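Local coordinates for DUF985 domain-containing protein (PDB 1YUD), which is of unknown function but belongs to the cupin superfamily and packs as a two-fold symmetric pair in the crystal, at the interface of chains A and B. Numbering follows the deposited sequence. Chains: chain A/B, hypothetical protein SO0799.

The interface of chains A and B. Residues chain A 74, 76, 130, 132; chain B 74, 76, 108, 130, 132.
The side-chain amide nitrogen NE2 of B:Gln108 donates a hydrogen bond of 2.9 Å to the imidazole NE2 of A:His76, nearly straight at 158° about the hydrogen. The acceptor lies close to the plane of the amide, while the donor sits somewhat tilted from the imidazole plane. The glutamine reaches across with its chain extended beyond CG, and the CG methylene also packs 3.5 Å from CE1 of A:His76, so one side chain supplies both a polar and an apolar contact.

Beside this bond, the patch illustrates how a two-fold axis can pair a residue with its own copy. The phenol rings of A:Tyr74 and B:Tyr74, both from strand 71-76, stack face to face with centroids 3.5 Å apart and planes nearly parallel at 3°. In both, CG stands anti to the carbonyl carbon (chi1 -61°), an orientation shared by the two copies that lays one ring flat over the other. CD2 of each lies above the centre of its partner. Although the planes are parallel, the long axes of the rings cross obliquely, and the hydroxyls splay apart, each reaching the selenomethionine of the other chain. B:His76 meets the A:Tyr74 ring differently, bringing CE1 to its edge, in plane, 3.5 Å from CB.

Strand 126-133 supplies the apolar end of the patch. OH of B:Tyr74 lies 3.3 Å from CB of A:Met132, and OH of A:Tyr74 is 3.5 Å from CB of B:Met132. Each tyrosine hydroxyl thus packs against the opposite selenomethionine, making the contacts reciprocal across the two-fold, in an arrangement that may reflect a dimer of this cupin-family protein, although the crystal alone does not establish one. The selenomethionine side chains cross at about a right angle, and the methyl CE of B:Met132 lies 3.7 Å from CE of A:Met132.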
# COMPACT_ATOMS: atom_id res chain seq x y z
N TYR A 74 1.48 0.85 4.05
CA TYR A 74 0.22 0.13 4.00
C TYR A 74 0.32 -0.97 5.06
O TYR A 74 1.41 -1.33 5.48
CB TYR A 74 0.03 -0.45 2.60
CG TYR A 74 -0.02 0.64 1.55
CD1 TYR A 74 -1.22 1.26 1.22
CD2 TYR A 74 1.15 1.11 0.96
CE1 TYR A 74 -1.25 2.34 0.35
CE2 TYR A 74 1.13 2.19 0.10
CZ TYR A 74 -0.08 2.80 -0.20
OH TYR A 74 -0.10 3.94 -0.98
N HIS A 76 -0.64 -4.87 5.92
CA HIS A 76 -1.14 -6.15 5.42
C HIS A 76 -1.69 -7.04 6.52
O HIS A 76 -2.84 -7.49 6.46
CB HIS A 76 -0.05 -6.89 4.68
CG HIS A 76 0.48 -6.15 3.50
ND1 HIS A 76 -0.32 -5.80 2.43
CD2 HIS A 76 1.73 -5.73 3.18
CE1 HIS A 76 0.42 -5.21 1.51
NE2 HIS A 76 1.66 -5.15 1.94
N GLY A 130 3.52 -2.72 3.84
CA GLY A 130 3.80 -2.28 2.49
C GLY A 130 4.41 -0.90 2.53
O GLY A 130 3.89 -0.01 3.20
N MSE A 132 5.85 2.20 0.06
CA MSE A 132 5.93 2.81 -1.25
C MSE A 132 6.58 4.19 -1.15
O MSE A 132 5.99 5.11 -0.58
CB MSE A 132 4.50 2.92 -1.82
CG MSE A 132 4.35 3.42 -3.26
SE MSE A 132 4.58 5.34 -3.50
CE MSE A 132 6.10 5.28 -4.66
N TYR B 74 -2.50 -2.83 -2.27
CA TYR B 74 -2.00 -3.30 -0.97
C TYR B 74 -3.11 -3.93 -0.13
O TYR B 74 -3.95 -3.22 0.38
CB TYR B 74 -1.46 -2.12 -0.21
CG TYR B 74 -0.32 -1.44 -0.91
CD1 TYR B 74 0.99 -1.86 -0.70
CD2 TYR B 74 -0.55 -0.39 -1.82
CE1 TYR B 74 2.05 -1.27 -1.37
CE2 TYR B 74 0.51 0.21 -2.50
CZ TYR B 74 1.82 -0.25 -2.27
OH TYR B 74 2.89 0.29 -2.94
N HIS B 76 -5.18 -4.79 2.80
CA HIS B 76 -5.30 -4.25 4.15
C HIS B 76 -6.03 -5.14 5.16
O HIS B 76 -5.63 -5.20 6.31
CB HIS B 76 -6.04 -2.91 4.13
CG HIS B 76 -5.16 -1.73 3.83
ND1 HIS B 76 -3.80 -1.76 4.01
CD2 HIS B 76 -5.47 -0.48 3.42
CE1 HIS B 76 -3.30 -0.56 3.72
NE2 HIS B 76 -4.29 0.23 3.37
N GLN B 108 0.19 -7.98 -2.21
CA GLN B 108 0.34 -6.83 -3.09
C GLN B 108 0.17 -7.24 -4.54
O GLN B 108 0.26 -8.42 -4.88
CB GLN B 108 1.71 -6.19 -2.89
CG GLN B 108 1.77 -5.27 -1.68
CD GLN B 108 3.15 -4.66 -1.47
OE1 GLN B 108 3.79 -4.18 -2.41
NE2 GLN B 108 3.60 -4.66 -0.22
N GLY B 130 -5.75 -1.05 -0.22
CA GLY B 130 -5.12 0.25 -0.30
C GLY B 130 -4.65 0.37 -1.74
O GLY B 130 -3.91 -0.51 -2.22
N MSE B 132 -2.77 2.65 -4.99
CA MSE B 132 -1.90 3.77 -5.22
C MSE B 132 -1.60 3.85 -6.72
O MSE B 132 -1.05 2.92 -7.31
CB MSE B 132 -0.62 3.62 -4.38
CG MSE B 132 0.44 4.70 -4.56
SE MSE B 132 1.29 4.68 -6.30
CE MSE B 132 2.68 5.95 -6.03